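Local coordinates for protein group 3 allergen SMIPP-S Yv6023A04 (Sarcoptes scabiei type hominis, PDB 3H7O) that is an inactivated scabies mite paralogue of the trypsin-like S1 serine proteases, so probably lacks their endopeptidase activity, at residues Pro50-Gln56 with Lys68-Ser74; Ala42-Phe46 with Leu78-Gln83. The protein carries 3 engineered substitutions. All coordinates share one frame; numbering follows the deposited sequence.

Interaction 1: Pro50-Gln56 with Lys68-Ser74; sequences PETIVIQ and KSDPYVS
V73 points its side chain at the turn made by P50-I53. Its two methyls take different partners. V73 CG1 lies anti to the backbone N (chi1 178°), which directs it to P50, 4.2 Å from P50 CB. V73 CG2 packs on I53, 3.9 Å from I53 CB. V73 CG2 also meets I55 CG1 at 4.1 Å, with the two side chains at about a right angle. Here the turn runs into a beta hairpin, strands 54-57 and 68-78 of the N-terminal barrel of the chymotrypsin-like fold. I55 and D70 form an antiparallel hydrogen-bonded pair. I55 N donates to D70 O at 3.0 Å in an almost straight bond, with the nitrogen above the carbonyl plane. The return bond, D70 N to I55 O, is shorter at 2.7 Å. V54 CG1 rests on S69 CB at 3.9 Å, and V54 CG2 lies against P71 CB, the two side chains crossing at a slant. Q56 and S69 follow as a non-hydrogen-bonded pair, with Q56 CG alongside S69 OG. The amide oxygen of Q56 has its main partner in R18. Past the hairpin pairs, a water accepts from V73 N at 2.9 Å and lies close to the carbonyl oxygens of P50 and I53.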
loop_
_atom_site.group_PDB
_atom_site.type_symbol
_atom_site.label_atom_id
_atom_site.label_comp_id
_atom_site.label_asym_id
_atom_site.label_seq_id
_atom_site.Cartn_x
_atom_site.Cartn_y
_atom_site.Cartn_z
ATOM N N PRO A 50 -3.432 5.675 -17.015
ATOM C CA PRO A 50 -3.024 6.609 -15.950
ATOM C C PRO A 50 -4.020 7.753 -15.739
ATOM O O PRO A 50 -4.294 8.135 -14.598
ATOM C CB PRO A 50 -1.680 7.153 -16.455
ATOM C CG PRO A 50 -1.157 6.083 -17.347
ATOM C CD PRO A 50 -2.368 5.500 -18.024
ATOM N N GLU A 51 -4.576 8.258 -16.836
ATOM C CA GLU A 51 -5.500 9.393 -16.815
ATOM C C GLU A 51 -6.839 9.084 -16.128
ATOM O O GLU A 51 -7.637 9.987 -15.886
ATOM C CB GLU A 51 -5.730 9.919 -18.240
ATOM C CG GLU A 51 -4.505 10.593 -18.886
ATOM C CD GLU A 51 -3.390 9.619 -19.282
ATOM O OE1 GLU A 51 -3.672 8.426 -19.545
ATOM O OE2 GLU A 51 -2.220 10.058 -19.337
ATOM N N THR A 52 -7.079 7.812 -15.817
ATOM C CA THR A 52 -8.290 7.412 -15.100
ATOM C C THR A 52 -8.077 7.343 -13.588
ATOM O O THR A 52 -9.042 7.300 -12.825
ATOM C CB THR A 52 -8.844 6.047 -15.584
ATOM O OG1 THR A 52 -7.957 4.990 -15.189
ATOM C CG2 THR A 52 -9.025 6.039 -17.082
ATOM N N ILE A 53 -6.816 7.341 -13.163
ATOM C CA ILE A 53 -6.471 7.114 -11.756
ATOM C C ILE A 53 -6.588 8.390 -10.921
ATOM O O ILE A 53 -6.230 9.471 -11.381
ATOM C CB ILE A 53 -5.053 6.493 -11.617
ATOM C CG1 ILE A 53 -4.931 5.242 -12.502
ATOM C CG2 ILE A 53 -4.727 6.176 -10.143
ATOM C CD1 ILE A 53 -3.500 4.716 -12.688
ATOM N N VAL A 54 -7.113 8.253 -9.700
ATOM C CA VAL A 54 -7.225 9.375 -8.760
ATOM C C VAL A 54 -6.550 9.038 -7.432
ATOM O O VAL A 54 -6.729 7.941 -6.885
ATOM C CB VAL A 54 -8.715 9.793 -8.511
ATOM C CG1 VAL A 54 -8.805 10.967 -7.550
ATOM C CG2 VAL A 54 -9.402 10.150 -9.820
ATOM N N ILE A 55 -5.770 9.987 -6.922
ATOM C CA ILE A 55 -5.157 9.860 -5.604
ATOM C C ILE A 55 -5.954 10.676 -4.596
ATOM O O ILE A 55 -6.037 11.899 -4.714
ATOM C CB ILE A 55 -3.680 10.363 -5.589
ATOM C CG1 ILE A 55 -2.828 9.658 -6.654
ATOM C CG2 ILE A 55 -3.068 10.245 -4.172
ATOM C CD1 ILE A 55 -2.729 8.152 -6.503
ATOM N N GLN A 56 -6.533 9.993 -3.611
ATOM C CA GLN A 56 -7.230 10.652 -2.512
ATOM C C GLN A 56 -6.314 10.672 -1.290
ATOM O O GLN A 56 -5.794 9.631 -0.868
ATOM C CB GLN A 56 -8.557 9.951 -2.191
ATOM C CG GLN A 56 -9.393 10.659 -1.107
ATOM C CD GLN A 56 -10.817 10.125 -0.976
ATOM O OE1 GLN A 56 -11.216 9.181 -1.662
ATOM N NE2 GLN A 56 -11.592 10.741 -0.089
ATOM N N LYS A 68 -8.386 15.566 0.179
ATOM C CA LYS A 68 -8.108 16.088 -1.160
ATOM C C LYS A 68 -8.037 14.966 -2.191
ATOM O O LYS A 68 -7.820 13.804 -1.837
ATOM C CB LYS A 68 -6.785 16.855 -1.161
ATOM C CG LYS A 68 -6.808 18.144 -0.373
ATOM C CD LYS A 68 -5.424 18.764 -0.340
ATOM C CE LYS A 68 -5.508 20.245 -0.030
ATOM N NZ LYS A 68 -5.919 20.481 1.379
ATOM N N SER A 69 -8.205 15.322 -3.463
ATOM C CA SER A 69 -8.068 14.366 -4.554
ATOM C C SER A 69 -7.281 14.936 -5.729
ATOM O O SER A 69 -7.564 16.040 -6.209
ATOM C CB SER A 69 -9.436 13.865 -5.014
ATOM O OG SER A 69 -10.053 13.098 -3.994
ATOM N N ASP A 70 -6.290 14.173 -6.181
ATOM C CA ASP A 70 -5.449 14.563 -7.303
ATOM C C ASP A 70 -5.727 13.632 -8.483
ATOM O O ASP A 70 -5.289 12.481 -8.475
ATOM C CB ASP A 70 -3.972 14.478 -6.899
ATOM C CG ASP A 70 -3.047 15.163 -7.889
ATOM O OD1 ASP A 70 -3.391 15.256 -9.088
ATOM O OD2 ASP A 70 -1.953 15.594 -7.463
ATOM N N PRO A 71 -6.468 14.126 -9.495
ATOM C CA PRO A 71 -6.819 13.342 -10.685
ATOM C C PRO A 71 -5.837 13.525 -11.847
ATOM O O PRO A 71 -6.246 13.477 -13.010
ATOM C CB PRO A 71 -8.170 13.929 -11.072
ATOM C CG PRO A 71 -8.013 15.381 -10.735
ATOM C CD PRO A 71 -7.177 15.420 -9.474
ATOM N N TYR A 72 -4.565 13.747 -11.538
ATOM C CA TYR A 72 -3.577 14.032 -12.574
ATOM C C TYR A 72 -2.445 13.007 -12.599
ATOM O O TYR A 72 -1.270 13.373 -12.626
ATOM C CB TYR A 72 -2.993 15.439 -12.401
ATOM C CG TYR A 72 -3.948 16.588 -12.650
ATOM C CD1 TYR A 72 -4.114 17.118 -13.931
ATOM C CD2 TYR A 72 -4.652 17.171 -11.598
ATOM C CE1 TYR A 72 -4.973 18.196 -14.159
ATOM C CE2 TYR A 72 -5.511 18.247 -11.815
ATOM C CZ TYR A 72 -5.668 18.749 -13.096
ATOM O OH TYR A 72 -6.516 19.806 -13.308
ATOM N N VAL A 73 -2.796 11.724 -12.586
ATOM C CA VAL A 73 -1.793 10.678 -12.757
ATOM C C VAL A 73 -1.414 10.599 -14.242
ATOM O O VAL A 73 -2.276 10.405 -15.101
ATOM C CB VAL A 73 -2.277 9.306 -12.218
ATOM C CG1 VAL A 73 -1.221 8.230 -12.463
ATOM C CG2 VAL A 73 -2.611 9.399 -10.729
ATOM N N SER A 74 -0.121 10.750 -14.529
ATOM C CA SER A 74 0.381 10.798 -15.904
ATOM C C SER A 74 1.090 9.519 -16.360
ATOM O O SER A 74 1.130 9.225 -17.554
ATOM C CB SER A 74 1.317 11.997 -16.085
ATOM O OG SER A 74 2.395 11.937 -15.165
HETATM O O HOH W 1 -5.265 10.551 -13.461
HETATM O O HOH W 2 -11.732 11.063 -4.417
#

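Interaction 2: Ala42-Phe46 with Leu78-Gln83; sequences AHCVF and LSFYRQ. Engineered in segment 78-83: Q83 (natural residue Asn).
The Y81 ring packs on A42 with one face, and its CE2 atom meets F46. A42 belongs to the TAAHC sequence, which in active S1 proteases of the chymotrypsin-like fold contains the catalytic histidine; here that position is H43. A42 CB sits over one face of the Y81 ring in a CH-pi contact, 3.9 Å from the centroid and nearest to CD1. The backbone N of the engineered Q83 lies over the opposite face, near the rim. Y81 CG is anti to its own backbone N (chi1 174°), and this sends the ring across to the short helix. The phenol oxygen ends beside H43, with Y81 OH 3.0 Å from H43 CB, a close approach. F46 meets CD2 and CE2 of the phenol, on the A42 side of the ring plane. Y81 CE2 stands over the centre of the F46 ring face, 3.6 Å from F46 CG, and the two planes are inclined at 53°. L78 completes the apolar group. L78 CD1 touches F46 CB at 3.8 Å, and L78 CD2 reaches A42 CB at 3.9 Å. At the far end of the F46 ring, Q83 CG comes to 3.8 Å from F46 CZ, with the amide plane turned 58° from the ring. M86 touches both Y81 and H43. D89 accepts a hydrogen bond from H43 N through OD1, and A183 also packs on H43. The disulfide from C44 to C28 ties the helix to strand 26-32. In this short, weakly bonded helix, A42 O accepts from F46 N, at 2.8 Å, and from V45 N.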
loop_
_atom_site.group_PDB
_atom_site.type_symbol
_atom_site.label_atom_id
_atom_site.label_comp_id
_atom_site.label_asym_id
_atom_site.label_seq_id
_atom_site.Cartn_x
_atom_site.Cartn_y
_atom_site.Cartn_z
ATOM N N ALA A 42 1.230 -3.039 -7.674
ATOM C CA ALA A 42 1.127 -3.101 -9.131
ATOM C C ALA A 42 -0.197 -3.678 -9.646
ATOM O O ALA A 42 -0.707 -3.222 -10.674
ATOM C CB ALA A 42 2.309 -3.859 -9.724
ATOM N N HIS A 43 -0.762 -4.664 -8.948
ATOM C CA HIS A 43 -1.943 -5.346 -9.493
ATOM C C HIS A 43 -3.188 -4.453 -9.607
ATOM O O HIS A 43 -4.066 -4.711 -10.424
ATOM C CB HIS A 43 -2.228 -6.696 -8.805
ATOM C CG HIS A 43 -2.786 -6.592 -7.421
ATOM N ND1 HIS A 43 -4.113 -6.309 -7.171
ATOM C CD2 HIS A 43 -2.209 -6.784 -6.211
ATOM C CE1 HIS A 43 -4.322 -6.311 -5.866
ATOM N NE2 HIS A 43 -3.185 -6.600 -5.262
ATOM N N CYS A 44 -3.223 -3.390 -8.803
ATOM C CA CYS A 44 -4.300 -2.400 -8.834
ATOM C C CYS A 44 -4.250 -1.492 -10.068
ATOM O O CYS A 44 -5.289 -1.010 -10.533
ATOM C CB CYS A 44 -4.253 -1.527 -7.572
ATOM S SG CYS A 44 -4.284 -2.418 -5.988
ATOM N N VAL A 45 -3.050 -1.263 -10.603
ATOM C CA VAL A 45 -2.843 -0.200 -11.594
ATOM C C VAL A 45 -2.158 -0.606 -12.907
ATOM O O VAL A 45 -2.187 0.157 -13.875
ATOM C CB VAL A 45 -2.078 1.020 -10.976
ATOM C CG1 VAL A 45 -2.870 1.635 -9.826
ATOM C CG2 VAL A 45 -0.667 0.621 -10.515
ATOM N N PHE A 46 -1.558 -1.794 -12.946
ATOM C CA PHE A 46 -0.706 -2.192 -14.079
ATOM C C PHE A 46 -1.387 -2.114 -15.447
ATOM O O PHE A 46 -0.730 -1.834 -16.449
ATOM C CB PHE A 46 -0.091 -3.582 -13.854
ATOM C CG PHE A 46 -1.013 -4.722 -14.176
ATOM C CD1 PHE A 46 -0.860 -5.442 -15.358
ATOM C CD2 PHE A 46 -2.027 -5.086 -13.292
ATOM C CE1 PHE A 46 -1.710 -6.503 -15.662
ATOM C CE2 PHE A 46 -2.883 -6.143 -13.586
ATOM C CZ PHE A 46 -2.726 -6.852 -14.771
ATOM N N LEU A 78 6.337 0.324 -13.515
ATOM C CA LEU A 78 6.370 -1.051 -13.022
ATOM C C LEU A 78 7.801 -1.593 -13.037
ATOM O O LEU A 78 8.655 -1.098 -13.779
ATOM C CB LEU A 78 5.455 -1.949 -13.870
ATOM C CG LEU A 78 3.985 -1.537 -14.049
ATOM C CD1 LEU A 78 3.318 -2.375 -15.132
ATOM C CD2 LEU A 78 3.200 -1.621 -12.741
ATOM N N SER A 79 8.060 -2.601 -12.206
ATOM C CA SER A 79 9.368 -3.252 -12.163
ATOM C C SER A 79 9.220 -4.756 -12.381
ATOM O O SER A 79 9.229 -5.537 -11.425
ATOM C CB SER A 79 10.080 -2.961 -10.836
ATOM O OG SER A 79 11.368 -3.557 -10.810
ATOM N N PHE A 80 9.073 -5.144 -13.648
ATOM C CA PHE A 80 8.916 -6.549 -14.042
ATOM C C PHE A 80 7.753 -7.222 -13.309
ATOM O O PHE A 80 7.894 -8.338 -12.797
ATOM C CB PHE A 80 10.219 -7.342 -13.820
ATOM C CG PHE A 80 11.421 -6.770 -14.531
ATOM C CD1 PHE A 80 11.800 -7.252 -15.783
ATOM C CD2 PHE A 80 12.189 -5.765 -13.938
ATOM C CE1 PHE A 80 12.917 -6.733 -16.443
ATOM C CE2 PHE A 80 13.306 -5.238 -14.587
ATOM C CZ PHE A 80 13.671 -5.723 -15.844
ATOM N N TYR A 81 6.608 -6.540 -13.254
ATOM C CA TYR A 81 5.419 -7.108 -12.627
ATOM C C TYR A 81 4.950 -8.346 -13.381
ATOM O O TYR A 81 4.838 -8.332 -14.604
ATOM C CB TYR A 81 4.278 -6.087 -12.531
ATOM C CG TYR A 81 2.989 -6.696 -12.025
ATOM C CD1 TYR A 81 2.901 -7.209 -10.729
ATOM C CD2 TYR A 81 1.865 -6.783 -12.844
ATOM C CE1 TYR A 81 1.727 -7.778 -10.261
ATOM C CE2 TYR A 81 0.684 -7.352 -12.381
ATOM C CZ TYR A 81 0.627 -7.844 -11.088
ATOM O OH TYR A 81 -0.530 -8.411 -10.616
ATOM N N ARG A 82 4.680 -9.412 -12.636
ATOM C CA ARG A 82 4.251 -10.675 -13.219
ATOM C C ARG A 82 2.804 -10.961 -12.840
ATOM O O ARG A 82 2.501 -11.271 -11.691
ATOM C CB ARG A 82 5.176 -11.815 -12.775
ATOM C CG ARG A 82 6.673 -11.532 -12.967
ATOM C CD ARG A 82 7.038 -11.373 -14.438
ATOM N NE ARG A 82 6.867 -12.619 -15.182
ATOM C CZ ARG A 82 6.628 -12.692 -16.489
ATOM N NH1 ARG A 82 6.514 -11.588 -17.218
ATOM N NH2 ARG A 82 6.491 -13.878 -17.070
ATOM N N GLN A 83 1.922 -10.846 -13.828
ATOM C CA GLN A 83 0.477 -10.999 -13.659
ATOM C C GLN A 83 0.051 -12.306 -12.976
ATOM O O GLN A 83 -0.766 -12.289 -12.053
ATOM C CB GLN A 83 -0.188 -10.901 -15.035
ATOM C CG GLN A 83 -1.648 -10.492 -15.029
ATOM C CD GLN A 83 -2.188 -10.278 -16.431
ATOM O OE1 GLN A 83 -1.430 -10.210 -17.401
ATOM N NE2 GLN A 83 -3.505 -10.168 -16.546
#

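In the fold
Both contacts belong to the N-terminal barrel, with centres 18 Å apart. Interaction 1 pairs two of its strands. It is partly buried: I53, I55 and V73 face inward to strand 91-95 or 14-19, while S69 and P71 are exposed. Interaction 2 is a surface contact between the short helix 42-45 and the loop after strand 68-78. Its chemistry is aromatic and apolar, whereas interaction 1 combines backbone hydrogen bonds with aliphatic packing. The two share the chain on both sides: 42-46 leads into 50-56, and strand 68-78 runs from one contact to the other. They also touch directly, I53 CD1 on V45 CG1 at 4.3 Å. Only interaction 2 reaches the catalytic-histidine position of the family, H43.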